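PDB 6OAW: WYL1 from Ruminococcus sp., which probably acts as a WYL-domain accessory protein that modulates the RNA-guided effector of a Type VI-D CRISPR-Cas system. Local coordinates for residues Y79-I84 with I189-E194; L86-F90 with A167-Y172; S176-R182 with K234-Y238; Y210-Y214 with D255-R261. All coordinates share one frame; numbering follows the deposited sequence.

Interaction 1: Y79-I84 with I189-E194; sequences YKYIGI and IIKINE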
loop_
_atom_site.group_PDB
_atom_site.type_symbol
_atom_site.label_atom_id
_atom_site.label_comp_id
_atom_site.label_asym_id
_atom_site.label_seq_id
_atom_site.Cartn_x
_atom_site.Cartn_y
_atom_site.Cartn_z
ATOM N N TYR B 79 -7.604 -8.421 25.135
ATOM C CA TYR B 79 -6.922 -7.129 25.427
ATOM C C TYR B 79 -5.414 -7.254 25.143
ATOM O O TYR B 79 -4.786 -6.240 24.810
ATOM C CB TYR B 79 -7.163 -6.650 26.862
ATOM C CG TYR B 79 -6.493 -7.466 27.936
ATOM C CD1 TYR B 79 -7.101 -8.603 28.429
ATOM C CD2 TYR B 79 -5.265 -7.110 28.466
ATOM C CE1 TYR B 79 -6.516 -9.368 29.426
ATOM C CE2 TYR B 79 -4.663 -7.864 29.463
ATOM C CZ TYR B 79 -5.292 -9.001 29.945
ATOM O OH TYR B 79 -4.747 -9.788 30.918
ATOM N N LYS B 80 -4.864 -8.468 25.207
ATOM C CA LYS B 80 -3.409 -8.711 25.045
ATOM C C LYS B 80 -2.996 -8.481 23.592
ATOM O O LYS B 80 -1.809 -8.232 23.374
ATOM C CB LYS B 80 -3.026 -10.123 25.501
ATOM C CG LYS B 80 -3.093 -10.324 27.005
ATOM C CD LYS B 80 -2.486 -11.621 27.502
ATOM C CE LYS B 80 -2.869 -11.930 28.936
ATOM N NZ LYS B 80 -1.817 -12.730 29.604
ATOM N N TYR B 81 -3.932 -8.556 22.653
ATOM C CA TYR B 81 -3.640 -8.669 21.201
ATOM C C TYR B 81 -4.224 -7.472 20.455
ATOM O O TYR B 81 -4.293 -7.518 19.238
ATOM C CB TYR B 81 -4.137 -10.027 20.684
ATOM C CG TYR B 81 -3.624 -11.159 21.532
ATOM C CD1 TYR B 81 -2.284 -11.468 21.534
ATOM C CD2 TYR B 81 -4.451 -11.847 22.403
ATOM C CE1 TYR B 81 -1.777 -12.454 22.359
ATOM C CE2 TYR B 81 -3.963 -12.852 23.223
ATOM C CZ TYR B 81 -2.622 -13.156 23.193
ATOM O OH TYR B 81 -2.112 -14.120 24.002
ATOM N N ILE B 82 -4.640 -6.435 21.171
ATOM C CA ILE B 82 -5.124 -5.179 20.544
ATOM C C ILE B 82 -4.014 -4.679 19.610
ATOM O O ILE B 82 -2.868 -4.520 20.053
ATOM C CB ILE B 82 -5.512 -4.149 21.631
ATOM C CG1 ILE B 82 -6.837 -4.536 22.311
ATOM C CG2 ILE B 82 -5.522 -2.716 21.075
ATOM C CD1 ILE B 82 -7.124 -3.748 23.598
ATOM N N GLY B 83 -4.346 -4.462 18.347
ATOM C CA GLY B 83 -3.425 -3.914 17.342
ATOM C C GLY B 83 -2.639 -5.003 16.615
ATOM O O GLY B 83 -1.972 -4.644 15.650
ATOM N N ILE B 84 -2.665 -6.275 17.036
ATOM C CA ILE B 84 -1.970 -7.351 16.266
ATOM C C ILE B 84 -2.834 -7.675 15.046
ATOM O O ILE B 84 -4.002 -7.984 15.176
ATOM C CB ILE B 84 -1.658 -8.603 17.101
ATOM C CG1 ILE B 84 -0.877 -8.293 18.377
ATOM C CG2 ILE B 84 -0.906 -9.611 16.254
ATOM C CD1 ILE B 84 0.435 -7.627 18.129
ATOM N N ILE B 189 4.318 -5.582 21.940
ATOM C CA ILE B 189 2.945 -5.008 21.917
ATOM C C ILE B 189 2.097 -5.693 22.983
ATOM O O ILE B 189 1.347 -4.981 23.672
ATOM C CB ILE B 189 2.338 -5.090 20.518
ATOM C CG1 ILE B 189 3.042 -4.090 19.596
ATOM C CG2 ILE B 189 0.845 -4.879 20.585
ATOM C CD1 ILE B 189 2.758 -4.292 18.130
ATOM N N ILE B 190 2.229 -7.008 23.106
ATOM C CA ILE B 190 1.482 -7.849 24.089
ATOM C C ILE B 190 1.799 -7.369 25.516
ATOM O O ILE B 190 0.840 -7.207 26.303
ATOM C CB ILE B 190 1.785 -9.345 23.850
ATOM C CG1 ILE B 190 1.062 -9.838 22.598
ATOM C CG2 ILE B 190 1.453 -10.211 25.057
ATOM C CD1 ILE B 190 1.580 -11.159 22.090
ATOM N N LYS B 191 3.077 -7.128 25.839
ATOM C CA LYS B 191 3.494 -6.708 27.205
ATOM C C LYS B 191 2.946 -5.300 27.451
ATOM O O LYS B 191 2.395 -5.065 28.527
ATOM C CB LYS B 191 5.008 -6.832 27.380
ATOM C CG LYS B 191 5.492 -8.271 27.424
ATOM C CD LYS B 191 6.982 -8.453 27.266
ATOM C CE LYS B 191 7.448 -9.842 27.670
ATOM N N ILE B 192 3.027 -4.417 26.464
ATOM C CA ILE B 192 2.452 -3.051 26.578
ATOM C C ILE B 192 0.933 -3.150 26.820
ATOM O O ILE B 192 0.434 -2.442 27.723
ATOM C CB ILE B 192 2.817 -2.200 25.353
ATOM C CG1 ILE B 192 4.312 -1.899 25.325
ATOM C CG2 ILE B 192 1.995 -0.933 25.342
ATOM C CD1 ILE B 192 4.814 -1.356 24.005
ATOM N N ASN B 193 0.222 -4.002 26.079
ATOM C CA ASN B 193 -1.255 -4.128 26.185
ATOM C C ASN B 193 -1.623 -4.610 27.590
ATOM O O ASN B 193 -2.639 -4.100 28.135
ATOM C CB ASN B 193 -1.859 -5.064 25.141
ATOM C CG ASN B 193 -1.936 -4.423 23.778
ATOM O OD1 ASN B 193 -2.051 -3.211 23.699
ATOM N ND2 ASN B 193 -1.847 -5.216 22.719
ATOM N N GLU B 194 -0.829 -5.525 28.157
ATOM C CA GLU B 194 -1.072 -6.061 29.519
ATOM C C GLU B 194 -1.029 -4.880 30.497
ATOM O O GLU B 194 -1.961 -4.777 31.304
ATOM C CB GLU B 194 -0.109 -7.204 29.870
ATOM C CG GLU B 194 -0.147 -7.614 31.345
ATOM C CD GLU B 194 -1.366 -8.386 31.868
ATOM O OE1 GLU B 194 -1.822 -9.341 31.187
ATOM O OE2 GLU B 194 -1.849 -8.059 32.992
#
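Residues 79-84 leave a 3-10 turn and close a type II beta turn from Tyr81 to Ile84 against helix 186-199, approaching most closely at Lys80 and Ile190, whose CA atoms lie 5.1 Å apart. Asn193 joins the two. Its ND2 gives one N-H to Lys80 O at 3.1 Å, nearly straight but arriving from above the carbonyl plane, and the other to Ile82 O at 2.9 Å, in the carbonyl plane and on a lone pair. A short amide suits this place because both of its hydrogens are used on backbone carbonyls, one at the end of the 3-10 segment and one in the turn, which fixes the amide's rotation. Glu194, bent at chi2 (72°), brings OE1 to the hydroxyl of Tyr79, which donates to it at 3.0 Å; the extended Lys80 lies alongside the carboxylate and adds a long salt bridge. Apolar contacts complete the interface: Ile190 CD1 meets the ring edge of Tyr81 at CE1, 3.6 Å away, and Ile84 CD1 rests 3.7 Å from Ile189 CG2. Gly83 suits its positive phi. Its O accepts from Arg182 of helix 177-184, Ile84 also packs on Leu183 of that helix, and Ile189 reaches Ile228 of strand 219-230.

Interaction 2: L86-F90 with A167-Y172; sequences LLNAF and AVYEDY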
loop_
_atom_site.group_PDB
_atom_site.type_symbol
_atom_site.label_atom_id
_atom_site.label_comp_id
_atom_site.label_asym_id
_atom_site.label_seq_id
_atom_site.Cartn_x
_atom_site.Cartn_y
_atom_site.Cartn_z
ATOM N N LEU B 86 -4.966 -9.244 12.039
ATOM C CA LEU B 86 -5.704 -10.499 11.788
ATOM C C LEU B 86 -5.587 -10.803 10.297
ATOM O O LEU B 86 -6.198 -10.113 9.512
ATOM C CB LEU B 86 -7.149 -10.309 12.257
ATOM C CG LEU B 86 -7.306 -10.060 13.764
ATOM C CD1 LEU B 86 -8.697 -9.554 14.096
ATOM C CD2 LEU B 86 -7.033 -11.332 14.552
ATOM N N LEU B 87 -4.723 -11.745 9.931
ATOM C CA LEU B 87 -4.467 -12.111 8.526
ATOM C C LEU B 87 -5.678 -12.864 7.991
ATOM O O LEU B 87 -6.192 -13.736 8.714
ATOM C CB LEU B 87 -3.250 -13.031 8.427
ATOM C CG LEU B 87 -1.893 -12.416 8.658
ATOM C CD1 LEU B 87 -0.823 -13.433 8.309
ATOM C CD2 LEU B 87 -1.750 -11.156 7.813
ATOM N N ASN B 88 -6.029 -12.582 6.741
ATOM C CA ASN B 88 -7.047 -13.290 5.937
ATOM C C ASN B 88 -6.693 -14.780 5.844
ATOM O O ASN B 88 -7.635 -15.549 5.758
ATOM C CB ASN B 88 -7.213 -12.604 4.589
ATOM C CG ASN B 88 -7.824 -11.232 4.749
ATOM O OD1 ASN B 88 -8.695 -11.037 5.599
ATOM N ND2 ASN B 88 -7.367 -10.272 3.963
ATOM N N ALA B 89 -5.419 -15.180 5.944
ATOM C CA ALA B 89 -4.997 -16.600 5.850
ATOM C C ALA B 89 -5.419 -17.384 7.094
ATOM O O ALA B 89 -5.577 -18.620 6.973
ATOM C CB ALA B 89 -3.513 -16.725 5.644
ATOM N N PHE B 90 -5.542 -16.713 8.240
ATOM C CA PHE B 90 -6.074 -17.320 9.484
ATOM C C PHE B 90 -7.606 -17.187 9.471
ATOM O O PHE B 90 -8.135 -16.159 9.047
ATOM C CB PHE B 90 -5.396 -16.731 10.723
ATOM C CG PHE B 90 -3.991 -17.248 10.898
ATOM C CD1 PHE B 90 -3.745 -18.493 11.476
ATOM C CD2 PHE B 90 -2.907 -16.526 10.401
ATOM C CE1 PHE B 90 -2.446 -18.967 11.618
ATOM C CE2 PHE B 90 -1.617 -17.007 10.540
ATOM C CZ PHE B 90 -1.386 -18.213 11.154
ATOM N N ALA B 167 -0.166 -19.022 1.912
ATOM C CA ALA B 167 -1.249 -18.038 2.131
ATOM C C ALA B 167 -0.846 -17.097 3.270
ATOM O O ALA B 167 -1.041 -15.901 3.143
ATOM C CB ALA B 167 -2.537 -18.751 2.412
ATOM N N VAL B 168 -0.300 -17.632 4.354
ATOM C CA VAL B 168 0.130 -16.796 5.506
ATOM C C VAL B 168 1.154 -15.750 5.021
ATOM O O VAL B 168 0.975 -14.569 5.360
ATOM C CB VAL B 168 0.680 -17.660 6.650
ATOM C CG1 VAL B 168 1.466 -16.833 7.660
ATOM C CG2 VAL B 168 -0.428 -18.406 7.347
ATOM N N TYR B 169 2.176 -16.154 4.259
ATOM C CA TYR B 169 3.346 -15.281 3.952
ATOM C C TYR B 169 2.989 -14.347 2.798
ATOM O O TYR B 169 3.445 -13.205 2.846
ATOM C CB TYR B 169 4.624 -16.108 3.761
ATOM C CG TYR B 169 5.000 -16.836 5.025
ATOM C CD1 TYR B 169 5.168 -16.149 6.217
ATOM C CD2 TYR B 169 5.047 -18.214 5.065
ATOM C CE1 TYR B 169 5.432 -16.805 7.409
ATOM C CE2 TYR B 169 5.297 -18.891 6.247
ATOM C CZ TYR B 169 5.494 -18.189 7.427
ATOM O OH TYR B 169 5.760 -18.891 8.572
ATOM N N GLU B 170 2.178 -14.796 1.832
ATOM C CA GLU B 170 1.666 -13.907 0.754
ATOM C C GLU B 170 0.795 -12.825 1.397
ATOM O O GLU B 170 0.909 -11.650 0.984
ATOM C CB GLU B 170 0.855 -14.632 -0.318
ATOM C CG GLU B 170 1.637 -15.648 -1.106
ATOM C CD GLU B 170 2.536 -15.154 -2.223
ATOM O OE1 GLU B 170 2.654 -13.918 -2.433
ATOM O OE2 GLU B 170 3.154 -16.022 -2.889
ATOM N N ASP B 171 -0.031 -13.170 2.375
ATOM C CA ASP B 171 -0.884 -12.153 3.052
ATOM C C ASP B 171 -0.007 -11.203 3.886
ATOM O O ASP B 171 -0.232 -9.994 3.835
ATOM C CB ASP B 171 -1.938 -12.769 3.960
ATOM C CG ASP B 171 -3.184 -13.227 3.251
ATOM O OD1 ASP B 171 -3.237 -13.091 2.012
ATOM O OD2 ASP B 171 -4.055 -13.761 3.951
ATOM N N TYR B 172 0.953 -11.739 4.635
ATOM C CA TYR B 172 1.932 -10.922 5.391
ATOM C C TYR B 172 2.477 -9.823 4.470
ATOM O O TYR B 172 2.345 -8.633 4.791
ATOM C CB TYR B 172 3.064 -11.788 5.940
ATOM C CG TYR B 172 4.157 -10.956 6.547
ATOM C CD1 TYR B 172 4.023 -10.403 7.809
ATOM C CD2 TYR B 172 5.291 -10.655 5.806
ATOM C CE1 TYR B 172 5.024 -9.620 8.355
ATOM C CE2 TYR B 172 6.302 -9.885 6.333
ATOM C CZ TYR B 172 6.167 -9.361 7.607
ATOM O OH TYR B 172 7.206 -8.611 8.078
HETATM O O HOH W 1 -5.330 -10.910 1.309
#
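This is a buried, mainly apolar contact in the helical part of the chain, where a type I beta turn from Leu87 to Phe90, just ahead of helix 92-96, rests on the last turns of helix 161-172. Ala89 points at the helix, and its small methyl lets the backbones come close: the CA atoms of Ala89 and Val168 are 5.1 Å apart, and Ala89 CB sits 3.9 Å from Ala167 CB. Val168 divides its branches between neighbours. With CG1 anti to the backbone N (chi1 164°), that methyl faces Leu87 CD1, while CG2 approaches the Phe90 ring obliquely, 3.7 Å from CE2. The flat Phe90 ring suits its place by meeting Val168 CG2 while also packing edge-to-face with Phe63 and Phe164. Leu87 lies roughly perpendicular to Val168, its CD1 3.6 Å from Val168 O. Asp171 is the polar member, its carboxylate directed at the turn backbone: OD2 lies 2.8 Å from Ala89 N and is weakly bonded by Tyr122 OH of helix 104-122, and OD1 accepts from a water, 3.1 Å away, that is also weakly bonded by Asn88 ND2.

Interaction 3: S176-R182 with K234-Y238; sequences SDCERER and KMYNY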
loop_
_atom_site.group_PDB
_atom_site.type_symbol
_atom_site.label_atom_id
_atom_site.label_comp_id
_atom_site.label_asym_id
_atom_site.label_seq_id
_atom_site.Cartn_x
_atom_site.Cartn_y
_atom_site.Cartn_z
ATOM N N SER B 176 0.421 -3.245 5.202
ATOM C CA SER B 176 1.182 -1.964 5.288
ATOM C C SER B 176 2.459 -2.166 6.122
ATOM O O SER B 176 2.510 -3.122 6.931
ATOM C CB SER B 176 0.306 -0.892 5.869
ATOM O OG SER B 176 0.154 -1.095 7.267
ATOM N N ASP B 177 3.444 -1.277 5.977
ATOM C CA ASP B 177 4.688 -1.314 6.780
ATOM C C ASP B 177 4.341 -1.413 8.271
ATOM O O ASP B 177 4.890 -2.311 8.930
ATOM C CB ASP B 177 5.609 -0.125 6.440
ATOM C CG ASP B 177 6.166 -0.169 5.016
ATOM O OD1 ASP B 177 5.910 -1.158 4.308
ATOM O OD2 ASP B 177 6.836 0.799 4.596
ATOM N N CYS B 178 3.442 -0.567 8.783
ATOM C CA CYS B 178 3.120 -0.500 10.227
ATOM C C CYS B 178 2.425 -1.788 10.659
ATOM O O CYS B 178 2.685 -2.242 11.812
ATOM C CB CYS B 178 2.352 0.762 10.621
ATOM S SG CYS B 178 0.619 0.874 10.088
ATOM N N GLU B 179 1.606 -2.390 9.796
ATOM C CA GLU B 179 0.963 -3.679 10.152
ATOM C C GLU B 179 2.042 -4.753 10.257
ATOM O O GLU B 179 2.035 -5.466 11.252
ATOM C CB GLU B 179 -0.136 -4.068 9.163
ATOM C CG GLU B 179 -1.462 -3.368 9.441
ATOM C CD GLU B 179 -2.424 -3.411 8.260
ATOM O OE1 GLU B 179 -1.965 -3.460 7.082
ATOM O OE2 GLU B 179 -3.638 -3.448 8.516
ATOM N N ARG B 180 2.948 -4.840 9.285
ATOM C CA ARG B 180 3.981 -5.906 9.295
ATOM C C ARG B 180 4.831 -5.739 10.548
ATOM O O ARG B 180 5.145 -6.758 11.176
ATOM C CB ARG B 180 4.824 -5.908 8.018
ATOM C CG ARG B 180 4.002 -6.254 6.787
ATOM C CD ARG B 180 4.809 -6.511 5.544
ATOM N NE ARG B 180 5.961 -5.637 5.402
ATOM C CZ ARG B 180 5.971 -4.418 4.855
ATOM N NH1 ARG B 180 4.860 -3.865 4.394
ATOM N NH2 ARG B 180 7.106 -3.743 4.813
ATOM N N GLU B 181 5.111 -4.496 10.923
ATOM C CA GLU B 181 5.971 -4.183 12.088
ATOM C C GLU B 181 5.297 -4.668 13.380
ATOM O O GLU B 181 6.010 -5.140 14.284
ATOM C CB GLU B 181 6.284 -2.685 12.102
ATOM C CG GLU B 181 7.385 -2.341 13.074
ATOM C CD GLU B 181 7.497 -0.864 13.398
ATOM O OE1 GLU B 181 6.482 -0.261 13.878
ATOM O OE2 GLU B 181 8.580 -0.328 13.133
ATOM N N ARG B 182 3.967 -4.614 13.459
ATOM C CA ARG B 182 3.251 -5.008 14.706
ATOM C C ARG B 182 3.278 -6.527 14.842
ATOM O O ARG B 182 3.356 -6.999 15.963
ATOM C CB ARG B 182 1.831 -4.446 14.756
ATOM C CG ARG B 182 1.784 -2.929 14.709
ATOM C CD ARG B 182 0.562 -2.387 15.414
ATOM N NE ARG B 182 -0.651 -2.549 14.622
ATOM C CZ ARG B 182 -0.976 -1.803 13.566
ATOM N NH1 ARG B 182 -0.171 -0.847 13.154
ATOM N NH2 ARG B 182 -2.093 -2.030 12.905
ATOM N N LYS B 234 1.178 5.145 7.664
ATOM C CA LYS B 234 1.216 3.685 7.900
ATOM C C LYS B 234 2.649 3.180 7.776
ATOM O O LYS B 234 2.788 2.041 7.323
ATOM C CB LYS B 234 0.284 2.963 6.913
ATOM C CG LYS B 234 -1.183 3.293 7.087
ATOM C CD LYS B 234 -2.055 2.636 6.033
ATOM C CE LYS B 234 -3.535 2.868 6.283
ATOM N NZ LYS B 234 -4.387 1.908 5.526
HETATM N N MSE B 235 3.646 3.968 8.200
HETATM C CA MSE B 235 5.097 3.593 8.121
HETATM C C MSE B 235 5.551 2.963 9.444
HETATM O O MSE B 235 6.005 1.815 9.403
HETATM C CB MSE B 235 5.972 4.790 7.731
HETATM C CG MSE B 235 5.664 5.391 6.363
HETATM SE SE MSE B 235 6.071 4.219 4.822
HETATM C CE MSE B 235 4.399 3.485 4.071
ATOM N N TYR B 236 5.429 3.650 10.580
ATOM C CA TYR B 236 6.002 3.184 11.868
ATOM C C TYR B 236 4.960 3.196 12.974
ATOM O O TYR B 236 4.015 3.991 12.899
ATOM C CB TYR B 236 7.220 4.043 12.234
ATOM C CG TYR B 236 8.315 3.954 11.201
ATOM C CD1 TYR B 236 9.005 2.764 11.002
ATOM C CD2 TYR B 236 8.580 5.018 10.345
ATOM C CE1 TYR B 236 9.974 2.642 10.012
ATOM C CE2 TYR B 236 9.542 4.912 9.347
ATOM C CZ TYR B 236 10.257 3.731 9.195
ATOM O OH TYR B 236 11.207 3.623 8.217
ATOM N N ASN B 237 5.133 2.306 13.955
ATOM C CA ASN B 237 4.360 2.279 15.212
ATOM C C ASN B 237 5.167 2.957 16.322
ATOM O O ASN B 237 6.376 2.710 16.440
ATOM C CB ASN B 237 3.962 0.861 15.605
ATOM C CG ASN B 237 3.155 0.191 14.519
ATOM O OD1 ASN B 237 1.956 0.446 14.384
ATOM N ND2 ASN B 237 3.827 -0.612 13.709
ATOM N N TYR B 238 4.480 3.747 17.147
ATOM C CA TYR B 238 5.050 4.499 18.293
ATOM C C TYR B 238 4.279 4.124 19.562
ATOM O O TYR B 238 3.045 4.045 19.537
ATOM C CB TYR B 238 4.971 6.002 18.028
ATOM C CG TYR B 238 5.760 6.492 16.843
ATOM C CD1 TYR B 238 5.219 6.397 15.572
ATOM C CD2 TYR B 238 7.045 6.998 16.972
ATOM C CE1 TYR B 238 5.917 6.822 14.458
ATOM C CE2 TYR B 238 7.751 7.456 15.862
ATOM C CZ TYR B 238 7.194 7.347 14.594
ATOM O OH TYR B 238 7.812 7.764 13.447
#
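A capped helix start meets the turn that leads into a sheet strand: Ser176 and Glu179 form a capping box at the head of helix 177-184, and the first two turns of that helix receive residues 234-238. The serine hydroxyl accepts from Glu179 N, while Glu179 OE1 takes the N-H of Ser176 in return. Within the same turn, Cys178 N is used across the contact, donating to Lys234 O at 3.1 Å, and Cys178 SG lies 3.6 Å from Lys234 CA. Strand 237-243 belongs to the antiparallel sheet of the probable WYL domain, and its first residue, Asn237, binds against the flank of the helix. Its ND2 donates to Cys178 O and to Glu181 OE1, both at 2.7 Å, the former almost in the amide plane. The same OE1 also accepts from Asn237 N at 2.9 Å, Asn237 N on the syn side and ND2 on the anti side. Glu181 suits this place because its chain, extended beyond CG (chi2 -165°), carries one oxygen to both the backbone and the side chain of Asn237. On the carbonyl side of the amide, Arg182 NH1 gives OD1 a bond of 2.8 Å on a lone pair, with guanidinium and amide planes 88° apart; Ser230 is a further partner of OD1, and Arg182 NE is held by Gly83 O. Asp177 OD1 is gripped by two nitrogens of Arg180.

Interaction 4: Y210-Y214 with D255-R261; sequences YSNMY and DSYRISR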
loop_
_atom_site.group_PDB
_atom_site.type_symbol
_atom_site.label_atom_id
_atom_site.label_comp_id
_atom_site.label_asym_id
_atom_site.label_seq_id
_atom_site.Cartn_x
_atom_site.Cartn_y
_atom_site.Cartn_z
ATOM N N TYR B 210 14.296 -1.172 27.764
ATOM C CA TYR B 210 15.582 -0.795 27.138
ATOM C C TYR B 210 15.242 -0.041 25.853
ATOM O O TYR B 210 14.377 -0.499 25.121
ATOM C CB TYR B 210 16.468 -2.037 26.990
ATOM C CG TYR B 210 17.091 -2.514 28.282
ATOM C CD1 TYR B 210 16.327 -3.101 29.283
ATOM C CD2 TYR B 210 18.446 -2.355 28.521
ATOM C CE1 TYR B 210 16.895 -3.543 30.467
ATOM C CE2 TYR B 210 19.029 -2.782 29.705
ATOM C CZ TYR B 210 18.251 -3.369 30.684
ATOM O OH TYR B 210 18.847 -3.780 31.841
ATOM N N SER B 211 15.877 1.112 25.649
ATOM C CA SER B 211 15.656 2.050 24.525
ATOM C C SER B 211 16.982 2.399 23.859
ATOM O O SER B 211 17.908 2.810 24.569
ATOM C CB SER B 211 14.984 3.306 24.995
ATOM O OG SER B 211 14.869 4.237 23.927
ATOM N N ASN B 212 17.042 2.302 22.540
ATOM C CA ASN B 212 18.084 2.992 21.729
ATOM C C ASN B 212 17.342 3.974 20.818
ATOM O O ASN B 212 17.839 4.314 19.733
ATOM C CB ASN B 212 19.005 2.004 21.003
ATOM C CG ASN B 212 18.277 1.081 20.052
ATOM O OD1 ASN B 212 17.059 1.132 19.931
ATOM N ND2 ASN B 212 19.025 0.234 19.367
HETATM N N MSE B 213 16.162 4.414 21.253
HETATM C CA MSE B 213 15.373 5.468 20.553
HETATM C C MSE B 213 16.135 6.803 20.564
HETATM O O MSE B 213 16.136 7.471 19.515
HETATM C CB MSE B 213 14.018 5.625 21.233
HETATM C CG MSE B 213 13.206 6.795 20.742
HETATM SE SE MSE B 213 12.653 6.437 18.901
HETATM C CE MSE B 213 11.699 8.061 18.317
ATOM N N TYR B 214 16.712 7.195 21.715
ATOM C CA TYR B 214 17.374 8.515 21.928
ATOM C C TYR B 214 18.856 8.324 22.297
ATOM O O TYR B 214 19.469 9.288 22.787
ATOM C CB TYR B 214 16.611 9.330 22.994
ATOM C CG TYR B 214 15.213 9.717 22.574
ATOM C CD1 TYR B 214 15.003 10.423 21.393
ATOM C CD2 TYR B 214 14.092 9.335 23.310
ATOM C CE1 TYR B 214 13.731 10.758 20.960
ATOM C CE2 TYR B 214 12.805 9.666 22.892
ATOM C CZ TYR B 214 12.633 10.393 21.721
ATOM O OH TYR B 214 11.400 10.721 21.248
ATOM N N ASP B 255 6.301 11.311 26.005
ATOM C CA ASP B 255 7.209 11.052 24.865
ATOM C C ASP B 255 6.568 10.033 23.926
ATOM O O ASP B 255 5.472 9.478 24.259
ATOM C CB ASP B 255 8.582 10.613 25.368
ATOM C CG ASP B 255 9.730 11.129 24.531
ATOM O OD1 ASP B 255 9.559 11.242 23.293
ATOM O OD2 ASP B 255 10.788 11.426 25.122
ATOM N N SER B 256 7.228 9.838 22.779
ATOM C CA SER B 256 6.852 8.866 21.731
ATOM C C SER B 256 8.075 8.048 21.299
ATOM O O SER B 256 8.997 8.636 20.648
ATOM C CB SER B 256 6.199 9.620 20.587
ATOM O OG SER B 256 5.820 8.749 19.526
ATOM N N TYR B 257 8.064 6.737 21.593
ATOM C CA TYR B 257 9.123 5.766 21.245
ATOM C C TYR B 257 8.673 4.865 20.086
ATOM O O TYR B 257 7.625 4.215 20.203
ATOM C CB TYR B 257 9.470 4.887 22.451
ATOM C CG TYR B 257 10.179 5.601 23.557
ATOM C CD1 TYR B 257 9.481 6.344 24.491
ATOM C CD2 TYR B 257 11.565 5.616 23.614
ATOM C CE1 TYR B 257 10.140 7.023 25.508
ATOM C CE2 TYR B 257 12.239 6.296 24.613
ATOM C CZ TYR B 257 11.523 6.999 25.557
ATOM O OH TYR B 257 12.190 7.681 26.512
ATOM N N ARG B 258 9.476 4.764 19.030
ATOM C CA ARG B 258 9.314 3.690 18.003
ATOM C C ARG B 258 9.267 2.343 18.735
ATOM O O ARG B 258 10.188 2.077 19.542
ATOM C CB ARG B 258 10.496 3.703 17.026
ATOM C CG ARG B 258 10.512 4.892 16.074
ATOM C CD ARG B 258 9.781 4.592 14.783
ATOM N NE ARG B 258 10.403 3.393 14.249
ATOM C CZ ARG B 258 11.378 3.337 13.364
ATOM N NH1 ARG B 258 11.870 2.155 13.026
ATOM N NH2 ARG B 258 11.811 4.429 12.767
ATOM N N ILE B 259 8.255 1.511 18.504
ATOM C CA ILE B 259 8.211 0.199 19.202
ATOM C C ILE B 259 9.417 -0.645 18.780
ATOM O O ILE B 259 9.835 -1.519 19.583
ATOM C CB ILE B 259 6.884 -0.556 19.020
ATOM C CG1 ILE B 259 6.727 -1.131 17.617
ATOM C CG2 ILE B 259 5.700 0.307 19.442
ATOM C CD1 ILE B 259 5.474 -1.961 17.468
ATOM N N SER B 260 9.992 -0.383 17.609
ATOM C CA SER B 260 11.168 -1.129 17.101
ATOM C C SER B 260 12.445 -0.770 17.881
ATOM O O SER B 260 13.414 -1.508 17.727
ATOM C CB SER B 260 11.342 -0.941 15.611
ATOM O OG SER B 260 11.562 0.424 15.274
ATOM N N ARG B 261 12.452 0.286 18.705
ATOM C CA ARG B 261 13.653 0.703 19.478
ATOM C C ARG B 261 13.465 0.426 20.977
ATOM O O ARG B 261 14.315 0.880 21.759
ATOM C CB ARG B 261 13.980 2.175 19.201
ATOM C CG ARG B 261 14.093 2.552 17.734
ATOM C CD ARG B 261 15.453 2.281 17.135
ATOM N NE ARG B 261 16.338 3.403 17.417
ATOM C CZ ARG B 261 16.471 4.527 16.690
ATOM N NH1 ARG B 261 15.782 4.711 15.571
ATOM N NH2 ARG B 261 17.310 5.470 17.092
#
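The backbone of Asn212 is bonded by both the backbone and the guanidinium of Arg261 where strand 205-211 ends. Asn212 N donates to Arg261 O at 3.2 Å, and that same oxygen takes a CA-H contact from Ser211. In return, the guanidinium grips Asn212 O side-on, NE and NH2 each 2.9 Å from it. The acceptor lies in the guanidinium plane, but only the NH2 bond is in the carbonyl plane; NE comes from above it. Bends at chi2 and chi3 (both -84°) fold the arginine back to reach this carbonyl, a task for which its paired N-H groups are well suited. Ser211 OG accepts from Met213 N at 3.0 Å in an ST turn and lies at the edge of the Tyr257 ring. Farther along, Tyr214 OH donates to Asp255 OD1 at 2.8 Å and has Ser304 as another partner. Asp255 OD1 also accepts from Ser256 N, on its anti lone pair, so two donors satisfy it. Tyr214 and Tyr257 form an offset edge-to-face stack, the edge of Tyr214 toward the face of Tyr257, with centroids 5.4 Å apart and planes at 67°, while Tyr257 OH bonds Glu245 and Ser243. Selenomethionine Met213 touches both rings: CB is 3.4 Å from Tyr257 CD2, and CG lies over the centre of the Tyr214 ring. The arrangement joins the end of strand 205-211 to strand 253-258 and the turn after it, in the antiparallel sheet probably of the WYL domain.

How the interactions relate
The contacts run from the helical part of the chain to its antiparallel sheet. Interactions 1 and 2 begin on consecutive parts of one loop, between helices 55-71 and 92-96, yet their centres are 20 Å apart because they dock on different helices, 186-199 and 161-172. Interaction 3, near the centre of the chain, lies about 15 Å from the centre of interaction 1, where Ile189 packs on Arg182, and joins helix 177-184 to strand 237-243. The centre of interaction 4 is about 14 Å from that of interaction 3, on neighbouring strand 253-258, with Asn237 O and Ile259 N probably hydrogen-bonded. Interactions 1 and 3, and 3 and 4, alternate along the chain, whereas 2 closes before 3 opens; interaction 3 joins the helical part to the sheet.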